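Local coordinates for protein serpin-ZX (Arabidopsis thaliana, PDB 3LE2) that inhibits cysteine proteases such as metacaspase-9 through cleavage of its reactive center loop and covalent trapping of the protease, and limits programmed cell death, at residues A[102-112]-A[311-322]; A[42-50]-A[112-122]. All blocks are in the same frame, centred on the assembly; numbering follows the deposited sequence.

Contact 1. Residues A[102-112]-A[311-322]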
loop_
_atom_site.group_PDB
_atom_site.type_symbol
_atom_site.label_atom_id
_atom_site.label_comp_id
_atom_site.label_asym_id
_atom_site.label_seq_id
_atom_site.Cartn_x
_atom_site.Cartn_y
_atom_site.Cartn_z
ATOM N N ILE A 102 -9.524 19.226 11.702
ATOM C CA ILE A 102 -10.373 20.212 11.056
ATOM C C ILE A 102 -10.067 21.595 11.620
ATOM O O ILE A 102 -9.698 21.722 12.792
ATOM C CB ILE A 102 -11.859 19.844 11.275
ATOM C CG1 ILE A 102 -12.729 20.443 10.179
ATOM C CG2 ILE A 102 -12.327 20.249 12.680
ATOM C CD1 ILE A 102 -14.055 19.770 10.070
ATOM N N ASP A 103 -10.194 22.639 10.808
ATOM C CA ASP A 103 -9.984 23.968 11.365
ATOM C C ASP A 103 -10.931 24.201 12.533
ATOM O O ASP A 103 -12.127 23.908 12.435
ATOM C CB ASP A 103 -10.162 25.082 10.345
ATOM C CG ASP A 103 -9.735 26.421 10.908
ATOM O OD1 ASP A 103 -8.586 26.496 11.385
ATOM O OD2 ASP A 103 -10.544 27.376 10.915
ATOM N N LYS A 104 -10.394 24.746 13.627
ATOM C CA LYS A 104 -11.145 24.877 14.873
ATOM C C LYS A 104 -12.363 25.803 14.763
ATOM O O LYS A 104 -13.164 25.887 15.689
ATOM C CB LYS A 104 -10.230 25.330 16.010
ATOM C CG LYS A 104 -9.953 26.817 16.020
ATOM C CD LYS A 104 -9.137 27.209 17.249
ATOM C CE LYS A 104 -8.888 28.710 17.285
ATOM N NZ LYS A 104 -8.068 29.101 18.462
ATOM N N SER A 105 -12.499 26.496 13.636
ATOM C CA SER A 105 -13.730 27.218 13.343
ATOM C C SER A 105 -14.871 26.216 13.120
ATOM O O SER A 105 -16.031 26.591 12.939
ATOM C CB SER A 105 -13.559 28.117 12.114
ATOM O OG SER A 105 -13.426 27.363 10.920
ATOM N N LEU A 106 -14.526 24.934 13.135
ATOM C CA LEU A 106 -15.505 23.880 12.965
ATOM C C LEU A 106 -15.372 22.882 14.100
ATOM O O LEU A 106 -14.488 22.998 14.952
ATOM C CB LEU A 106 -15.309 23.178 11.624
ATOM C CG LEU A 106 -15.336 24.104 10.405
ATOM C CD1 LEU A 106 -14.655 23.481 9.202
ATOM C CD2 LEU A 106 -16.757 24.486 10.081
ATOM N N SER A 107 -16.273 21.908 14.107
ATOM C CA SER A 107 -16.272 20.847 15.098
ATOM C C SER A 107 -17.025 19.654 14.522
ATOM O O SER A 107 -18.018 19.823 13.819
ATOM C CB SER A 107 -16.905 21.332 16.406
ATOM O OG SER A 107 -17.945 22.258 16.153
ATOM N N PHE A 108 -16.530 18.452 14.798
ATOM C CA PHE A 108 -17.152 17.239 14.297
ATOM C C PHE A 108 -18.391 16.967 15.115
ATOM O O PHE A 108 -18.442 17.327 16.286
ATOM C CB PHE A 108 -16.198 16.045 14.417
ATOM C CG PHE A 108 -14.920 16.206 13.646
ATOM C CD1 PHE A 108 -14.913 16.139 12.262
ATOM C CD2 PHE A 108 -13.719 16.419 14.305
ATOM C CE1 PHE A 108 -13.724 16.291 11.541
ATOM C CE2 PHE A 108 -12.527 16.573 13.595
ATOM C CZ PHE A 108 -12.528 16.508 12.211
ATOM N N LYS A 109 -19.390 16.346 14.497
ATOM C CA LYS A 109 -20.522 15.826 15.244
ATOM C C LYS A 109 -19.966 14.803 16.201
ATOM O O LYS A 109 -19.234 13.910 15.785
ATOM C CB LYS A 109 -21.530 15.137 14.324
ATOM C CG LYS A 109 -22.422 16.080 13.553
ATOM C CD LYS A 109 -23.554 15.338 12.849
ATOM C CE LYS A 109 -24.433 16.306 12.055
ATOM N NZ LYS A 109 -25.646 15.650 11.489
ATOM N N PRO A 110 -20.309 14.923 17.489
ATOM C CA PRO A 110 -19.849 13.961 18.495
ATOM C C PRO A 110 -19.986 12.533 17.993
ATOM O O PRO A 110 -19.092 11.713 18.214
ATOM C CB PRO A 110 -20.805 14.201 19.658
ATOM C CG PRO A 110 -21.141 15.648 19.545
ATOM C CD PRO A 110 -21.188 15.953 18.067
ATOM N N SER A 111 -21.097 12.253 17.318
ATOM C CA SER A 111 -21.382 10.923 16.794
ATOM C C SER A 111 -20.328 10.470 15.784
ATOM O O SER A 111 -19.833 9.344 15.852
ATOM C CB SER A 111 -22.773 10.895 16.158
ATOM O OG SER A 111 -22.993 12.043 15.358
ATOM N N PHE A 112 -19.998 11.355 14.847
ATOM C CA PHE A 112 -18.923 11.117 13.889
ATOM C C PHE A 112 -17.607 10.785 14.609
ATOM O O PHE A 112 -16.874 9.884 14.193
ATOM C CB PHE A 112 -18.764 12.338 12.972
ATOM C CG PHE A 112 -17.714 12.175 11.912
ATOM C CD1 PHE A 112 -17.981 11.463 10.756
ATOM C CD2 PHE A 112 -16.459 12.739 12.071
ATOM C CE1 PHE A 112 -17.017 11.308 9.778
ATOM C CE2 PHE A 112 -15.491 12.589 11.098
ATOM C CZ PHE A 112 -15.770 11.871 9.948
ATOM N N GLU A 311 -22.572 15.513 6.881
ATOM C CA GLU A 311 -22.704 14.590 8.006
ATOM C C GLU A 311 -21.458 14.544 8.891
ATOM O O GLU A 311 -21.316 13.668 9.738
ATOM C CB GLU A 311 -23.031 13.180 7.501
ATOM C CG GLU A 311 -24.347 13.089 6.731
ATOM C CD GLU A 311 -25.491 13.782 7.455
ATOM O OE1 GLU A 311 -25.796 13.401 8.612
ATOM O OE2 GLU A 311 -26.079 14.712 6.863
ATOM N N MET A 312 -20.551 15.488 8.707
ATOM C CA MET A 312 -19.285 15.403 9.413
ATOM C C MET A 312 -19.179 16.427 10.555
ATOM O O MET A 312 -18.686 16.119 11.649
ATOM C CB MET A 312 -18.149 15.559 8.413
ATOM C CG MET A 312 -16.820 15.030 8.884
ATOM S SD MET A 312 -15.582 15.259 7.594
ATOM C CE MET A 312 -15.979 13.914 6.464
ATOM N N VAL A 313 -19.660 17.640 10.301
ATOM C CA VAL A 313 -19.598 18.716 11.289
ATOM C C VAL A 313 -20.959 19.005 11.913
ATOM O O VAL A 313 -21.914 18.249 11.722
ATOM C CB VAL A 313 -19.058 20.011 10.673
ATOM C CG1 VAL A 313 -17.585 19.865 10.363
ATOM C CG2 VAL A 313 -19.847 20.361 9.426
ATOM N N GLU A 314 -21.047 20.104 12.656
ATOM C CA GLU A 314 -22.273 20.415 13.387
ATOM C C GLU A 314 -23.095 21.546 12.762
ATOM O O GLU A 314 -24.328 21.493 12.757
ATOM C CB GLU A 314 -21.957 20.707 14.854
ATOM C CG GLU A 314 -21.380 19.504 15.587
ATOM C CD GLU A 314 -21.008 19.803 17.026
ATOM O OE1 GLU A 314 -20.055 20.584 17.252
ATOM O OE2 GLU A 314 -21.663 19.244 17.934
ATOM N N SER A 315 -22.413 22.553 12.225
ATOM C CA SER A 315 -23.085 23.695 11.612
ATOM C C SER A 315 -23.450 23.415 10.148
ATOM O O SER A 315 -22.568 23.322 9.296
ATOM C CB SER A 315 -22.193 24.936 11.714
ATOM O OG SER A 315 -22.958 26.129 11.767
ATOM N N PRO A 316 -24.757 23.269 9.856
ATOM C CA PRO A 316 -25.233 23.020 8.489
ATOM C C PRO A 316 -24.813 24.128 7.533
ATOM O O PRO A 316 -24.733 23.902 6.328
ATOM C CB PRO A 316 -26.755 23.016 8.644
ATOM C CG PRO A 316 -26.985 22.620 10.058
ATOM C CD PRO A 316 -25.862 23.251 10.830
ATOM N N GLU A 317 -24.557 25.314 8.072
ATOM C CA GLU A 317 -24.059 26.425 7.272
ATOM C C GLU A 317 -22.579 26.225 6.975
ATOM O O GLU A 317 -22.083 26.617 5.917
ATOM C CB GLU A 317 -24.264 27.747 8.009
ATOM C CG GLU A 317 -23.639 28.936 7.307
ATOM C CD GLU A 317 -23.479 30.125 8.229
ATOM O OE1 GLU A 317 -24.054 30.097 9.338
ATOM O OE2 GLU A 317 -22.775 31.085 7.845
ATOM N N MET A 318 -21.877 25.615 7.922
ATOM C CA MET A 318 -20.466 25.303 7.749
ATOM C C MET A 318 -20.282 24.033 6.922
ATOM O O MET A 318 -19.379 23.954 6.090
ATOM C CB MET A 318 -19.779 25.154 9.109
ATOM C CG MET A 318 -19.800 26.410 9.977
ATOM S SD MET A 318 -19.195 27.897 9.150
ATOM C CE MET A 318 -17.464 27.496 8.892
ATOM N N GLY A 319 -21.144 23.046 7.160
ATOM C CA GLY A 319 -21.113 21.783 6.437
ATOM C C GLY A 319 -21.410 21.949 4.960
ATOM O O GLY A 319 -20.929 21.181 4.124
ATOM N N LYS A 320 -22.219 22.956 4.640
ATOM C CA LYS A 320 -22.432 23.357 3.257
ATOM C C LYS A 320 -21.159 24.000 2.725
ATOM O O LYS A 320 -20.716 25.035 3.237
ATOM C CB LYS A 320 -23.595 24.350 3.151
ATOM C CG LYS A 320 -24.970 23.720 3.286
ATOM C CD LYS A 320 -26.061 24.775 3.325
ATOM C CE LYS A 320 -27.415 24.137 3.581
ATOM N NZ LYS A 320 -28.446 25.159 3.896
ATOM N N ASN A 321 -20.575 23.374 1.707
ATOM C CA ASN A 321 -19.351 23.880 1.091
ATOM C C ASN A 321 -18.087 23.384 1.812
ATOM O O ASN A 321 -16.964 23.762 1.464
ATOM C CB ASN A 321 -19.391 25.414 1.017
ATOM C CG ASN A 321 -18.301 25.991 0.133
ATOM O OD1 ASN A 321 -18.167 25.623 -1.039
ATOM N ND2 ASN A 321 -17.524 26.916 0.687
ATOM N N LEU A 322 -18.274 22.535 2.819
ATOM C CA LEU A 322 -17.142 21.918 3.501
ATOM C C LEU A 322 -16.668 20.731 2.696
ATOM O O LEU A 322 -17.460 19.851 2.353
ATOM C CB LEU A 322 -17.522 21.420 4.892
ATOM C CG LEU A 322 -16.425 20.508 5.442
ATOM C CD1 LEU A 322 -15.155 21.317 5.658
ATOM C CD2 LEU A 322 -16.846 19.805 6.719
#

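Contact 2. Residues A[42-50]-A[112-122]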
loop_
_atom_site.group_PDB
_atom_site.type_symbol
_atom_site.label_atom_id
_atom_site.label_comp_id
_atom_site.label_asym_id
_atom_site.label_seq_id
_atom_site.Cartn_x
_atom_site.Cartn_y
_atom_site.Cartn_z
ATOM N N VAL A 42 -9.362 3.181 3.627
ATOM C CA VAL A 42 -9.790 3.457 5.005
ATOM C C VAL A 42 -10.162 4.937 5.202
ATOM O O VAL A 42 -11.159 5.252 5.844
ATOM C CB VAL A 42 -8.706 3.085 6.021
ATOM C CG1 VAL A 42 -8.959 3.797 7.349
ATOM C CG2 VAL A 42 -8.635 1.574 6.214
ATOM N N VAL A 43 -9.362 5.839 4.642
ATOM C CA VAL A 43 -9.698 7.261 4.682
ATOM C C VAL A 43 -10.993 7.575 3.917
ATOM O O VAL A 43 -11.872 8.284 4.425
ATOM C CB VAL A 43 -8.558 8.142 4.129
ATOM C CG1 VAL A 43 -8.970 9.599 4.165
ATOM C CG2 VAL A 43 -7.296 7.939 4.939
ATOM N N LEU A 44 -11.098 7.051 2.696
ATOM C CA LEU A 44 -12.282 7.268 1.866
ATOM C C LEU A 44 -13.552 6.722 2.532
ATOM O O LEU A 44 -14.618 7.328 2.422
ATOM C CB LEU A 44 -12.091 6.692 0.460
ATOM C CG LEU A 44 -10.989 7.369 -0.361
ATOM C CD1 LEU A 44 -10.724 6.617 -1.659
ATOM C CD2 LEU A 44 -11.332 8.834 -0.658
ATOM N N SER A 45 -13.426 5.601 3.244
ATOM C CA SER A 45 -14.536 5.067 4.047
ATOM C C SER A 45 -14.946 6.033 5.174
ATOM O O SER A 45 -16.132 6.239 5.427
ATOM C CB SER A 45 -14.174 3.706 4.640
ATOM O OG SER A 45 -13.867 2.763 3.627
ATOM N N ILE A 46 -13.960 6.613 5.851
ATOM C CA ILE A 46 -14.214 7.644 6.850
ATOM C C ILE A 46 -14.940 8.858 6.252
ATOM O O ILE A 46 -15.867 9.396 6.842
ATOM C CB ILE A 46 -12.904 8.074 7.526
ATOM C CG1 ILE A 46 -12.358 6.912 8.362
ATOM C CG2 ILE A 46 -13.136 9.286 8.404
ATOM C CD1 ILE A 46 -10.980 7.146 8.918
ATOM N N ILE A 47 -14.530 9.269 5.061
ATOM C CA ILE A 47 -15.152 10.407 4.401
ATOM C C ILE A 47 -16.576 10.097 3.950
ATOM O O ILE A 47 -17.476 10.931 4.057
ATOM C CB ILE A 47 -14.337 10.842 3.180
ATOM C CG1 ILE A 47 -12.954 11.320 3.620
ATOM C CG2 ILE A 47 -15.081 11.917 2.397
ATOM C CD1 ILE A 47 -11.985 11.512 2.475
ATOM N N ALA A 48 -16.777 8.897 3.424
ATOM C CA ALA A 48 -18.104 8.507 2.997
ATOM C C ALA A 48 -19.048 8.609 4.185
ATOM O O ALA A 48 -20.180 9.078 4.053
ATOM C CB ALA A 48 -18.093 7.086 2.429
ATOM N N ALA A 49 -18.559 8.193 5.351
ATOM C CA ALA A 49 -19.382 8.104 6.549
ATOM C C ALA A 49 -19.850 9.475 7.036
ATOM O O ALA A 49 -20.861 9.583 7.728
ATOM C CB ALA A 49 -18.627 7.376 7.648
ATOM N N GLY A 50 -19.110 10.519 6.680
ATOM C CA GLY A 50 -19.461 11.871 7.076
ATOM C C GLY A 50 -20.136 12.640 5.956
ATOM O O GLY A 50 -20.254 13.854 6.007
ATOM N N PHE A 112 -19.998 11.355 14.847
ATOM C CA PHE A 112 -18.923 11.117 13.889
ATOM C C PHE A 112 -17.607 10.785 14.609
ATOM O O PHE A 112 -16.874 9.884 14.193
ATOM C CB PHE A 112 -18.764 12.338 12.972
ATOM C CG PHE A 112 -17.714 12.175 11.912
ATOM C CD1 PHE A 112 -17.981 11.463 10.756
ATOM C CD2 PHE A 112 -16.459 12.739 12.071
ATOM C CE1 PHE A 112 -17.017 11.308 9.778
ATOM C CE2 PHE A 112 -15.491 12.589 11.098
ATOM C CZ PHE A 112 -15.770 11.871 9.948
ATOM N N LYS A 113 -17.330 11.496 15.701
ATOM C CA LYS A 113 -16.107 11.295 16.484
ATOM C C LYS A 113 -16.017 9.905 17.096
ATOM O O LYS A 113 -14.919 9.371 17.294
ATOM C CB LYS A 113 -16.010 12.324 17.615
ATOM C CG LYS A 113 -15.698 13.742 17.179
ATOM C CD LYS A 113 -15.444 14.638 18.390
ATOM C CE LYS A 113 -15.350 16.103 17.976
ATOM N NZ LYS A 113 -15.359 17.041 19.139
ATOM N N GLN A 114 -17.175 9.336 17.422
ATOM C CA GLN A 114 -17.234 8.019 18.041
ATOM C C GLN A 114 -17.052 6.937 16.981
ATOM O O GLN A 114 -16.301 5.979 17.167
ATOM C CB GLN A 114 -18.569 7.833 18.768
ATOM C CG GLN A 114 -18.613 6.606 19.665
ATOM C CD GLN A 114 -17.593 6.672 20.792
ATOM O OE1 GLN A 114 -17.638 7.570 21.638
ATOM N NE2 GLN A 114 -16.669 5.717 20.810
ATOM N N LEU A 115 -17.751 7.098 15.866
ATOM C CA LEU A 115 -17.596 6.199 14.734
ATOM C C LEU A 115 -16.114 6.078 14.366
ATOM O O LEU A 115 -15.588 4.971 14.208
ATOM C CB LEU A 115 -18.416 6.712 13.555
ATOM C CG LEU A 115 -18.222 6.035 12.203
ATOM C CD1 LEU A 115 -18.448 4.537 12.320
ATOM C CD2 LEU A 115 -19.156 6.664 11.167
ATOM N N LEU A 116 -15.438 7.221 14.252
ATOM C CA LEU A 116 -14.011 7.219 13.948
ATOM C C LEU A 116 -13.238 6.416 14.981
ATOM O O LEU A 116 -12.311 5.685 14.640
ATOM C CB LEU A 116 -13.454 8.638 13.886
ATOM C CG LEU A 116 -13.888 9.452 12.676
ATOM C CD1 LEU A 116 -12.785 10.435 12.284
ATOM C CD2 LEU A 116 -14.201 8.506 11.545
ATOM N N GLU A 117 -13.633 6.556 16.243
ATOM C CA GLU A 117 -12.948 5.896 17.351
ATOM C C GLU A 117 -13.192 4.385 17.365
ATOM O O GLU A 117 -12.300 3.610 17.718
ATOM C CB GLU A 117 -13.386 6.522 18.682
ATOM C CG GLU A 117 -12.851 5.820 19.930
ATOM C CD GLU A 117 -12.991 6.665 21.196
ATOM O OE1 GLU A 117 -13.696 7.700 21.161
ATOM O OE2 GLU A 117 -12.394 6.296 22.231
ATOM N N ASP A 118 -14.392 3.975 16.955
ATOM C CA ASP A 118 -14.835 2.586 17.105
ATOM C C ASP A 118 -14.567 1.689 15.892
ATOM O O ASP A 118 -13.935 0.630 16.005
ATOM C CB ASP A 118 -16.328 2.546 17.441
ATOM C CG ASP A 118 -16.645 3.200 18.772
ATOM O OD1 ASP A 118 -15.862 3.025 19.738
ATOM O OD2 ASP A 118 -17.689 3.883 18.853
ATOM N N SER A 119 -15.070 2.095 14.735
ATOM C CA SER A 119 -14.881 1.289 13.534
ATOM C C SER A 119 -13.482 1.468 12.940
ATOM O O SER A 119 -13.015 0.627 12.176
ATOM C CB SER A 119 -15.946 1.624 12.484
ATOM O OG SER A 119 -17.258 1.354 12.958
ATOM N N TYR A 120 -12.804 2.552 13.303
ATOM C CA TYR A 120 -11.605 2.950 12.576
ATOM C C TYR A 120 -10.372 3.148 13.444
ATOM O O TYR A 120 -9.255 3.187 12.927
ATOM C CB TYR A 120 -11.885 4.211 11.751
ATOM C CG TYR A 120 -12.884 3.986 10.644
ATOM C CD1 TYR A 120 -12.506 3.381 9.460
ATOM C CD2 TYR A 120 -14.206 4.370 10.788
ATOM C CE1 TYR A 120 -13.414 3.168 8.449
ATOM C CE2 TYR A 120 -15.113 4.169 9.790
ATOM C CZ TYR A 120 -14.717 3.560 8.619
ATOM O OH TYR A 120 -15.625 3.339 7.611
ATOM N N LYS A 121 -10.572 3.267 14.754
ATOM C CA LYS A 121 -9.467 3.531 15.669
ATOM C C LYS A 121 -8.693 4.756 15.193
ATOM O O LYS A 121 -7.460 4.765 15.149
ATOM C CB LYS A 121 -8.563 2.305 15.784
ATOM C CG LYS A 121 -9.314 1.089 16.309
ATOM C CD LYS A 121 -8.432 -0.141 16.418
ATOM C CE LYS A 121 -9.254 -1.410 16.205
ATOM N NZ LYS A 121 -10.603 -1.321 16.841
ATOM N N ALA A 122 -9.447 5.793 14.848
ATOM C CA ALA A 122 -8.913 6.972 14.193
ATOM C C ALA A 122 -9.158 8.192 15.062
ATOM O O ALA A 122 -10.251 8.374 15.591
ATOM C CB ALA A 122 -9.569 7.149 12.822
#

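Contact 1. Residues A[102-112]-A[311-322]
A single backbone bridge, Phe108 with Val313, joins the loop parts of the two segments, and one residue further on Lys109 N donates to Met312 O over 2.9 Å. The same carbonyl oxygen also meets the Phe108 ring at its edge, near the ring plane. Beside this bridge Met312 CG stands anti to its backbone N (chi1 -160°), over one face of the Phe112 ring, 3.6 Å from the centroid and 18° off the normal. SD follows obliquely, completing a Met-aromatic contact. In the serpin fold the segment 102-112 connects the end of strand 93-103 of beta-sheet A with helix 110-119, while 311-322 belongs to the connection leading into strand 326-335 of that sheet; the contact therefore ties together two loops at one end of sheet A. Leu167 of strand 167-176 touches Ile102, Phe108 and Met312 from the sheet itself. Toward Leu106 the contact is apolar and tight. Its CD2 branch presses on Met318 CB at 3.2 Å and on the folded-back CE of the same methionine, whereas CD1 faces Leu322. Val313 CG1 touches Ile102 CD1 at 3.5 Å and also meets Leu106 CB. A polar pair adjoins this: Ser107 OG donates to Glu314 OE1 at 2.9 Å, and OE1 accepts with its anti lone pair, turned away from OE2. Glu314 OE2 sits 3.3 Å from Pro110 CD. Farther along, the extended Lys109 chain carries NZ to a long salt bridge with Glu311 OE1.

Contact 2. Residues A[42-50]-A[112-122]
Ile46 lies at the middle of this contact, where it meets Phe112, Leu116, Tyr120 and Ala122. The motif is an antiparallel helix pair of the serpin fold, helix 37-49 against helix 110-119, whose short segments run at 151° to each other with axes 10.9 Å apart at closest approach. At that separation side chains bridge the gap, and the pair is joined by apolar contacts. The branches of Ile46 go to different neighbours. CG1 stands over the centre of the Tyr120 ring, 3.7 Å from the centroid and 11° off the normal, a well-centred CH-pi contact in which the two side chains run antiparallel alongside one another. CG2, anti to the backbone N, meets Leu116 CD2 at 3.4 Å, a tight carbon pair in which the side chains lie roughly perpendicular. The tip, CD1, reaches the methyl group of Ala122. One turn later, Ala49 CB packs on Leu115 CD2 at 3.6 Å. At the far end the Phe112 ring comes in edge first: CE1 is 3.7 Å from Ile46 O, which lies near the ring plane, and equally close to Gly50 CA. Leu116 CG covers one face of that ring from within its own helix.

Around this shell, Phe169 of strand 167-176 backs Ile46 from sheet A, while helix 68-83 adds Leu71 against Ser45 and Ser75 against Tyr120. The buried hydroxyls are satisfied outside the pair, Ser45 OG by Asn41 O in its own helix. Tyr120 OH, 3.3 Å from Ser45 CB, is hydrogen-bonded to Asn72 OD1 of helix 68-83.

In the fold
The two contacts have centres about 14 Å apart and share helix 110-119, whose Phe112 belongs to both, its ring held between a residue of each contact. Along the chain the segments alternate, 42-50, 102-112, 112-122 and 311-322, so the two contacts interleave. They also touch directly, Gly50 O lying 3.2 Å from Glu311 CB and Lys113 CG packing on Phe108 CB. Contact 1 sits at one end of beta-sheet A; contact 2, more buried and nearer the chain's centre, lies alongside strand 167-176. In serpins this sheet takes up the cleaved reactive center loop, so both contacts probably border the part of the fold that rearranges during inhibition.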